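Local coordinates for uncharacterized protein (PDB 4JZA) that probably removes the 3-phosphate from phosphatidylinositol 3-phosphate, as a bacterial phosphoinositide phosphatase linked to lipid metabolism in the encounter of Legionella with its host, at residues K184-T189 and H323-V328; R556-L561 and R603-H608. All coordinates share one frame; numbering follows the deposited sequence.

How the interactions relate
Interaction 1 is partly buried and interaction 2 wholly buried. In the first, one tyrosine from the turn after helix 172-183 lies against the C-terminal part of helix 315-325, while lysines and a glutamate work at its margin. In the second, beside the mixed sheet, helices 556-574 and 604-612 approach each other through a glutamine, an alanine and a leucine. The two share no element: the centres of interactions 1 and 2 are 35 Å apart, and their nearest atoms about 19 Å. Direct contact is by van der Waals packing in both; the Lys326 ammonium goes to Glu322 and the Gln605 carbonyl oxygen to Arg374, each outside the paired segments.

Interaction 1 of 2, residues K184-T189 and H323-V328; sequences KKYPKT and HVLKGV
Tyr186 reaches from the turn after helix 172-183 to Leu325 and Lys326, and nearly all of the contact is made by the hydroxyl half of its ring. The two residues of the second segment meet different sides of that ring. Leu325 comes up at an edge, near the ring plane, with its CB 4.0 Å from Tyr186 CE1. Lys326 approaches obliquely at the other flank, its CE 3.8 Å from Tyr186 CE2. Between them Tyr186 OH rests on the backbone, 3.7 Å from Lys326 CA, in a packing contact with no hydrogen bond.

With CG beside its own backbone N (chi1 -46°), the tyrosine directs its ring toward the end of helix 315-325 and the turn after it. The lysine chain is folded at its third torsion (chi3 -98°), which carries CE along the ring while NZ goes on to a salt bridge with Glu322. The other carboxylate oxygen of Glu322 takes Lys188 NZ, so one acid ties together lysines from both segments. The Lys188 chain curls back so that NZ also donates to Tyr186 O at 2.7 Å, in the carbonyl plane and at a C=O...N angle of 157°. Phe319 adds a cation-pi contact to the same ammonium group, and Lys182, from helix 172-183, hydrogen-bonds Leu325 O through NZ.

Lys185, with positive phi, is the C-prime residue of a Schellman motif, in which Tyr186 N returns to Ile181 O and Lys185 N to Lys182 O; a type I turn runs from Leu325 to Val328. The largely helical stretch between the two segments carries most of the phosphoinositide phosphatase insertion domain sequence, and the contact brings the chain before and after it next to each other, a Schellman-capped helix end packed on a neighbouring helix.

Interaction 2 of 2, residues R556-L561 and R603-H608; sequences RKAIEL and RHQHEH
Ala558 and Gln605 bring helices 556-574 and 604-612 nearest each other, their CA atoms 5.8 Å apart, and this close approach at a small residue lets one long side chain lie against the helix surface. That side chain is Gln605. Its CB meets Ala558 CB at 3.7 Å, and its amide then spreads over the first helix: OE1 lies 3.7 Å from Ala558 CB, whereas NE2 turns to Leu561, one helical turn on, at 3.6 Å from that residue's CB. The Leu561 and Gln605 side chains cross at about a right angle. A bend at the second torsion of the glutamine (chi2 -59°) lays the amide over Ala558 and Leu561.

Helix 556-574 follows strand 545-549, and the sequence from Cys550 to Arg556 fits the CX5R signature of cysteine-based phosphatases, whose P-loop joins a strand to a helix in this way; the packing on Ala558 therefore lies in the first turn after a probable phosphate-binding loop.

The buried amide has a polar partner in Arg374, from strand 365-374, which donates to Gln605 OE1. NE2 sits in plane at the edge of the His604 ring, a contact without a bond; His604 is itself held by Thr147 and Asp164. Arg374 also touches Leu561, placing strand, leucine and glutamine in one cluster. On the first helix, away from the glutamine, Lys557 NZ forms a salt bridge with Glu560 OE1 at 2.6 Å, nearly along the C-O axis, and both side chains pack on Gln536 of helix 524-542, while Glu560 OE2 is hydrogen-bonded to Thr564 OG1.

Interaction 1 of 2, residues K184-T189 and H323-V328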
ATOM      1  N   LYS A 184      17.290 -12.890 -15.661  1.00 49.32           N
ATOM      2  CA  LYS A 184      18.458 -12.707 -14.804  1.00 49.29           C
ATOM      3  C   LYS A 184      18.250 -13.260 -13.427  1.00 50.56           C
ATOM      4  O   LYS A 184      19.088 -13.076 -12.537  1.00 48.11           O
ATOM      5  CB  LYS A 184      18.916 -11.238 -14.798  1.00 53.67           C
ATOM      6  CG  LYS A 184      19.256 -10.796 -16.212  1.00 55.25           C
ATOM      7  CD  LYS A 184      19.949  -9.464 -16.312  1.00 62.42           C
ATOM      8  CE  LYS A 184      20.068  -9.076 -17.793  1.00 72.50           C
ATOM      9  NZ  LYS A 184      21.305  -9.616 -18.446  1.00 77.05           N
ATOM     10  N   LYS A 185      17.152 -13.991 -13.254  1.00 55.48           N
ATOM     11  CA  LYS A 185      16.839 -14.610 -11.969  1.00 58.95           C
ATOM     12  C   LYS A 185      16.717 -13.599 -10.826  1.00 52.31           C
ATOM     13  O   LYS A 185      17.236 -13.851  -9.751  1.00 47.29           O
ATOM     14  CB  LYS A 185      17.899 -15.644 -11.593  1.00 64.59           C
ATOM     15  CG  LYS A 185      18.494 -16.344 -12.790  1.00 77.41           C
ATOM     16  CD  LYS A 185      18.090 -17.787 -12.905  1.00 85.46           C
ATOM     17  CE  LYS A 185      18.648 -18.345 -14.207  1.00 94.72           C
ATOM     18  NZ  LYS A 185      19.332 -19.646 -14.003  1.00 99.38           N
ATOM     19  N   TYR A 186      16.059 -12.461 -11.053  1.00 47.11           N
ATOM     20  CA  TYR A 186      15.611 -11.638  -9.949  1.00 43.95           C
ATOM     21  C   TYR A 186      16.757 -11.149  -9.077  1.00 43.03           C
ATOM     22  O   TYR A 186      16.697 -11.287  -7.847  1.00 38.25           O
ATOM     23  CB  TYR A 186      14.625 -12.442  -9.077  1.00 43.14           C
ATOM     24  CG  TYR A 186      13.590 -13.172  -9.893  1.00 45.01           C
ATOM     25  CD1 TYR A 186      12.550 -12.481 -10.490  1.00 46.08           C
ATOM     26  CD2 TYR A 186      13.668 -14.543 -10.116  1.00 43.98           C
ATOM     27  CE1 TYR A 186      11.592 -13.129 -11.254  1.00 44.12           C
ATOM     28  CE2 TYR A 186      12.715 -15.201 -10.892  1.00 44.63           C
ATOM     29  CZ  TYR A 186      11.661 -14.480 -11.456  1.00 44.26           C
ATOM     30  OH  TYR A 186      10.695 -15.071 -12.270  1.00 44.10           O
ATOM     31  N   PRO A 187      17.803 -10.565  -9.691  1.00 45.52           N
ATOM     32  CA  PRO A 187      18.848 -10.019  -8.830  1.00 46.99           C
ATOM     33  C   PRO A 187      18.290  -8.902  -7.940  1.00 47.48           C
ATOM     34  O   PRO A 187      17.378  -8.181  -8.333  1.00 46.95           O
ATOM     35  CB  PRO A 187      19.864  -9.471  -9.813  1.00 46.76           C
ATOM     36  CG  PRO A 187      19.054  -9.059 -10.966  1.00 48.36           C
ATOM     37  CD  PRO A 187      17.940 -10.074 -11.069  1.00 48.80           C
ATOM     38  N   LYS A 188      18.821  -8.820  -6.737  1.00 46.12           N
ATOM     39  CA  LYS A 188      18.391  -7.868  -5.753  1.00 48.37           C
ATOM     40  C   LYS A 188      19.343  -6.721  -5.660  1.00 49.87           C
ATOM     41  O   LYS A 188      20.502  -6.815  -6.036  1.00 50.17           O
ATOM     42  CB  LYS A 188      18.353  -8.539  -4.406  1.00 50.34           C
ATOM     43  CG  LYS A 188      17.477  -9.780  -4.360  1.00 51.34           C
ATOM     44  CD  LYS A 188      16.078  -9.485  -4.887  1.00 51.13           C
ATOM     45  CE  LYS A 188      15.174 -10.667  -4.626  1.00 52.61           C
ATOM     46  NZ  LYS A 188      15.563 -11.835  -5.466  1.00 53.05           N
ATOM     47  N   THR A 189      18.866  -5.611  -5.137  1.00 52.91           N
ATOM     48  CA  THR A 189      19.713  -4.443  -5.137  1.00 54.41           C
ATOM     49  C   THR A 189      20.789  -4.655  -4.089  1.00 52.86           C
ATOM     50  O   THR A 189      20.480  -5.041  -2.987  1.00 49.24           O
ATOM     51  CB  THR A 189      18.922  -3.170  -4.916  1.00 50.42           C
ATOM     52  OG1 THR A 189      17.917  -3.069  -5.953  1.00 46.70           O
ATOM     53  CG2 THR A 189      19.898  -1.988  -4.960  1.00 52.38           C
ATOM     54  N   HIS A 323       7.954 -13.091  -6.830  1.00 44.13           N
ATOM     55  CA  HIS A 323       7.053 -14.184  -6.552  1.00 42.80           C
ATOM     56  C   HIS A 323       5.843 -14.213  -7.480  1.00 43.54           C
ATOM     57  O   HIS A 323       5.321 -15.276  -7.783  1.00 43.98           O
ATOM     58  CB  HIS A 323       6.580 -14.095  -5.128  1.00 41.46           C
ATOM     59  CG  HIS A 323       5.756 -15.267  -4.702  1.00 43.83           C
ATOM     60  ND1 HIS A 323       6.302 -16.509  -4.445  1.00 45.38           N
ATOM     61  CD2 HIS A 323       4.426 -15.383  -4.459  1.00 43.00           C
ATOM     62  CE1 HIS A 323       5.345 -17.340  -4.062  1.00 44.36           C
ATOM     63  NE2 HIS A 323       4.200 -16.678  -4.049  1.00 44.87           N
ATOM     64  N   VAL A 324       5.388 -13.041  -7.900  1.00 42.53           N
ATOM     65  CA  VAL A 324       4.283 -12.918  -8.850  1.00 40.45           C
ATOM     66  C   VAL A 324       4.737 -13.262 -10.241  1.00 43.38           C
ATOM     67  O   VAL A 324       3.984 -13.934 -10.932  1.00 46.87           O
ATOM     68  CB  VAL A 324       3.711 -11.494  -8.897  1.00 40.37           C
ATOM     69  CG1 VAL A 324       2.729 -11.334 -10.019  1.00 43.42           C
ATOM     70  CG2 VAL A 324       2.982 -11.176  -7.617  1.00 41.29           C
ATOM     71  N   LEU A 325       5.940 -12.797 -10.648  1.00 44.54           N
ATOM     72  CA  LEU A 325       6.490 -13.047 -11.994  1.00 43.80           C
ATOM     73  C   LEU A 325       6.740 -14.515 -12.182  1.00 47.00           C
ATOM     74  O   LEU A 325       6.583 -15.084 -13.260  1.00 52.87           O
ATOM     75  CB  LEU A 325       7.787 -12.283 -12.237  1.00 42.21           C
ATOM     76  CG  LEU A 325       7.639 -10.802 -12.565  1.00 44.93           C
ATOM     77  CD1 LEU A 325       8.987 -10.104 -12.654  1.00 48.43           C
ATOM     78  CD2 LEU A 325       6.960 -10.612 -13.878  1.00 45.27           C
ATOM     79  N   LYS A 326       7.194 -15.128 -11.117  1.00 51.93           N
ATOM     80  CA  LYS A 326       7.547 -16.543 -11.137  1.00 51.21           C
ATOM     81  C   LYS A 326       6.275 -17.424 -11.389  1.00 50.69           C
ATOM     82  O   LYS A 326       6.365 -18.579 -11.795  1.00 46.14           O
ATOM     83  CB  LYS A 326       8.243 -16.875  -9.822  1.00 50.30           C
ATOM     84  CG  LYS A 326       9.315 -17.922  -9.860  1.00 58.32           C
ATOM     85  CD  LYS A 326       9.883 -18.154  -8.459  1.00 60.26           C
ATOM     86  CE  LYS A 326      11.167 -17.378  -8.253  1.00 65.32           C
ATOM     87  NZ  LYS A 326      11.849 -17.845  -7.011  1.00 67.42           N
ATOM     88  N   GLY A 327       5.091 -16.870 -11.182  1.00 47.94           N
ATOM     89  CA  GLY A 327       3.901 -17.676 -11.315  1.00 47.03           C
ATOM     90  C   GLY A 327       3.160 -17.521 -12.638  1.00 50.26           C
ATOM     91  O   GLY A 327       2.022 -17.931 -12.769  1.00 46.13           O
ATOM     92  N   VAL A 328       3.799 -16.959 -13.658  1.00 54.55           N
ATOM     93  CA  VAL A 328       3.117 -16.821 -14.943  1.00 52.09           C
ATOM     94  C   VAL A 328       4.030 -17.185 -16.089  1.00 50.57           C
ATOM     95  O   VAL A 328       5.243 -17.027 -15.983  1.00 50.07           O
ATOM     96  CB  VAL A 328       2.594 -15.368 -15.127  1.00 51.91           C
ATOM     97  CG1 VAL A 328       1.509 -15.094 -14.113  1.00 48.47           C
ATOM     98  CG2 VAL A 328       3.735 -14.350 -14.985  1.00 51.96           C
TER

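Interaction 2 of 2, residues R556-L561 and R603-H608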
ATOM      1  N   ARG A 556     -11.898  11.548  -4.275  1.00 34.33           N
ATOM      2  CA  ARG A 556     -12.465  12.739  -4.866  1.00 33.95           C
ATOM      3  C   ARG A 556     -12.948  12.418  -6.266  1.00 34.70           C
ATOM      4  O   ARG A 556     -13.975  12.908  -6.707  1.00 34.84           O
ATOM      5  CB  ARG A 556     -11.459  13.877  -4.864  1.00 35.04           C
ATOM      6  CG  ARG A 556     -11.451  14.637  -3.558  1.00 37.79           C
ATOM      7  CD  ARG A 556     -10.613  15.892  -3.633  1.00 39.16           C
ATOM      8  NE  ARG A 556     -11.277  16.930  -4.398  1.00 40.60           N
ATOM      9  CZ  ARG A 556     -10.743  18.106  -4.676  1.00 41.57           C
ATOM     10  NH1 ARG A 556      -9.536  18.399  -4.247  1.00 42.18           N
ATOM     11  NH2 ARG A 556     -11.415  18.985  -5.382  1.00 44.34           N
ATOM     12  N   LYS A 557     -12.189  11.584  -6.955  1.00 35.06           N
ATOM     13  CA  LYS A 557     -12.521  11.154  -8.295  1.00 38.09           C
ATOM     14  C   LYS A 557     -13.830  10.383  -8.333  1.00 39.67           C
ATOM     15  O   LYS A 557     -14.608  10.525  -9.260  1.00 41.74           O
ATOM     16  CB  LYS A 557     -11.396  10.297  -8.856  1.00 40.47           C
ATOM     17  CG  LYS A 557     -11.576   9.916 -10.309  1.00 42.97           C
ATOM     18  CD  LYS A 557     -11.655  11.145 -11.184  1.00 45.44           C
ATOM     19  CE  LYS A 557     -12.005  10.765 -12.605  1.00 48.01           C
ATOM     20  NZ  LYS A 557     -12.321  11.967 -13.413  1.00 54.94           N
ATOM     21  N   ALA A 558     -14.058   9.549  -7.334  1.00 40.78           N
ATOM     22  CA  ALA A 558     -15.302   8.810  -7.235  1.00 41.71           C
ATOM     23  C   ALA A 558     -16.468   9.763  -7.067  1.00 42.78           C
ATOM     24  O   ALA A 558     -17.532   9.546  -7.607  1.00 44.91           O
ATOM     25  CB  ALA A 558     -15.251   7.835  -6.081  1.00 42.30           C
ATOM     26  N   ILE A 559     -16.264  10.806  -6.282  1.00 43.69           N
ATOM     27  CA  ILE A 559     -17.285  11.818  -6.077  1.00 43.88           C
ATOM     28  C   ILE A 559     -17.626  12.582  -7.356  1.00 44.94           C
ATOM     29  O   ILE A 559     -18.782  12.881  -7.605  1.00 45.76           O
ATOM     30  CB  ILE A 559     -16.912  12.748  -4.908  1.00 45.93           C
ATOM     31  CG1 ILE A 559     -17.085  12.006  -3.591  1.00 46.99           C
ATOM     32  CG2 ILE A 559     -17.776  13.992  -4.881  1.00 49.34           C
ATOM     33  CD1 ILE A 559     -16.256  12.572  -2.470  1.00 48.16           C
ATOM     34  N   GLU A 560     -16.618  12.899  -8.157  1.00 44.05           N
ATOM     35  CA  GLU A 560     -16.847  13.574  -9.420  1.00 42.15           C
ATOM     36  C   GLU A 560     -17.666  12.710 -10.354  1.00 40.54           C
ATOM     37  O   GLU A 560     -18.559  13.189 -11.032  1.00 39.20           O
ATOM     38  CB  GLU A 560     -15.524  13.906 -10.098  1.00 44.33           C
ATOM     39  CG  GLU A 560     -15.687  14.572 -11.456  1.00 52.07           C
ATOM     40  CD  GLU A 560     -15.609  13.605 -12.624  1.00 55.02           C
ATOM     41  OE1 GLU A 560     -14.691  12.776 -12.656  1.00 53.21           O
ATOM     42  OE2 GLU A 560     -16.459  13.681 -13.526  1.00 55.37           O
ATOM     43  N   LEU A 561     -17.345  11.426 -10.390  1.00 37.29           N
ATOM     44  CA  LEU A 561     -18.036  10.487 -11.253  1.00 38.93           C
ATOM     45  C   LEU A 561     -19.497  10.336 -10.896  1.00 39.72           C
ATOM     46  O   LEU A 561     -20.343  10.251 -11.763  1.00 43.76           O
ATOM     47  CB  LEU A 561     -17.357   9.126 -11.216  1.00 40.69           C
ATOM     48  CG  LEU A 561     -15.967   9.082 -11.830  1.00 40.15           C
ATOM     49  CD1 LEU A 561     -15.432   7.669 -11.785  1.00 40.12           C
ATOM     50  CD2 LEU A 561     -15.992   9.598 -13.251  1.00 39.82           C
ATOM     51  N   ARG A 603     -23.465   2.522  -3.840  1.00 39.57           N
ATOM     52  CA  ARG A 603     -22.161   2.118  -3.314  1.00 40.57           C
ATOM     53  C   ARG A 603     -21.308   1.552  -4.407  1.00 37.58           C
ATOM     54  O   ARG A 603     -20.332   0.881  -4.137  1.00 35.96           O
ATOM     55  CB  ARG A 603     -22.268   1.079  -2.195  1.00 43.56           C
ATOM     56  CG  ARG A 603     -23.007   1.563  -0.958  1.00 46.44           C
ATOM     57  CD  ARG A 603     -22.631   0.762   0.275  1.00 47.72           C
ATOM     58  NE  ARG A 603     -22.263   1.759   1.244  1.00 53.19           N
ATOM     59  CZ  ARG A 603     -21.110   1.843   1.879  1.00 54.57           C
ATOM     60  NH1 ARG A 603     -20.167   0.918   1.761  1.00 63.17           N
ATOM     61  NH2 ARG A 603     -20.921   2.868   2.667  1.00 50.52           N
ATOM     62  N   HIS A 604     -21.678   1.793  -5.646  1.00 35.76           N
ATOM     63  CA  HIS A 604     -20.841   1.346  -6.713  1.00 36.20           C
ATOM     64  C   HIS A 604     -19.385   1.861  -6.568  1.00 37.44           C
ATOM     65  O   HIS A 604     -18.448   1.090  -6.643  1.00 36.55           O
ATOM     66  CB  HIS A 604     -21.417   1.818  -8.012  1.00 36.29           C
ATOM     67  CG  HIS A 604     -20.515   1.597  -9.178  1.00 36.00           C
ATOM     68  ND1 HIS A 604     -20.433   0.385  -9.819  1.00 35.01           N
ATOM     69  CD2 HIS A 604     -19.669   2.436  -9.828  1.00 36.42           C
ATOM     70  CE1 HIS A 604     -19.522   0.460 -10.776  1.00 36.49           C
ATOM     71  NE2 HIS A 604     -19.048   1.693 -10.807  1.00 38.12           N
ATOM     72  N   GLN A 605     -19.185   3.159  -6.379  1.00 36.64           N
ATOM     73  CA  GLN A 605     -17.833   3.685  -6.238  1.00 36.60           C
ATOM     74  C   GLN A 605     -17.148   3.156  -4.993  1.00 37.41           C
ATOM     75  O   GLN A 605     -15.930   3.035  -4.956  1.00 41.08           O
ATOM     76  CB  GLN A 605     -17.859   5.217  -6.127  1.00 36.48           C
ATOM     77  CG  GLN A 605     -18.303   5.932  -7.396  1.00 38.12           C
ATOM     78  CD  GLN A 605     -17.413   5.623  -8.585  1.00 38.81           C
ATOM     79  OE1 GLN A 605     -16.286   5.196  -8.424  1.00 40.15           O
ATOM     80  NE2 GLN A 605     -17.917   5.847  -9.779  1.00 41.15           N
ATOM     81  N   HIS A 606     -17.909   2.877  -3.952  1.00 36.17           N
ATOM     82  CA  HIS A 606     -17.321   2.426  -2.712  1.00 36.82           C
ATOM     83  C   HIS A 606     -16.664   1.080  -2.963  1.00 38.15           C
ATOM     84  O   HIS A 606     -15.546   0.802  -2.464  1.00 37.36           O
ATOM     85  CB  HIS A 606     -18.363   2.255  -1.600  1.00 37.30           C
ATOM     86  CG  HIS A 606     -19.042   3.524  -1.162  1.00 37.98           C
ATOM     87  ND1 HIS A 606     -19.671   4.385  -2.035  1.00 38.30           N
ATOM     88  CD2 HIS A 606     -19.299   4.001   0.077  1.00 37.92           C
ATOM     89  CE1 HIS A 606     -20.239   5.362  -1.355  1.00 40.93           C
ATOM     90  NE2 HIS A 606     -20.047   5.140  -0.071  1.00 39.80           N
ATOM     91  N   GLU A 607     -17.367   0.247  -3.726  1.00 36.75           N
ATOM     92  CA  GLU A 607     -16.905  -1.082  -4.078  1.00 37.88           C
ATOM     93  C   GLU A 607     -15.678  -1.049  -4.953  1.00 36.89           C
ATOM     94  O   GLU A 607     -14.725  -1.850  -4.784  1.00 38.85           O
ATOM     95  CB  GLU A 607     -18.013  -1.856  -4.774  1.00 39.70           C
ATOM     96  CG  GLU A 607     -19.156  -2.115  -3.824  1.00 43.55           C
ATOM     97  CD  GLU A 607     -18.815  -3.190  -2.801  1.00 49.94           C
ATOM     98  OE1 GLU A 607     -19.376  -3.141  -1.641  1.00 48.76           O
ATOM     99  OE2 GLU A 607     -17.988  -4.091  -3.169  1.00 47.61           O
ATOM    100  N   HIS A 608     -15.681  -0.118  -5.878  1.00 36.58           N
ATOM    101  CA  HIS A 608     -14.532   0.064  -6.763  1.00 37.25           C
ATOM    102  C   HIS A 608     -13.304   0.397  -5.936  1.00 36.19           C
ATOM    103  O   HIS A 608     -12.304  -0.279  -6.052  1.00 39.67           O
ATOM    104  CB  HIS A 608     -14.815   1.142  -7.801  1.00 36.33           C
ATOM    105  CG  HIS A 608     -13.848   1.154  -8.924  1.00 35.61           C
ATOM    106  ND1 HIS A 608     -12.912   2.148  -9.088  1.00 36.83           N
ATOM    107  CD2 HIS A 608     -13.665   0.288  -9.945  1.00 34.98           C
ATOM    108  CE1 HIS A 608     -12.203   1.905 -10.175  1.00 35.68           C
ATOM    109  NE2 HIS A 608     -12.639   0.778 -10.711  1.00 34.17           N
TER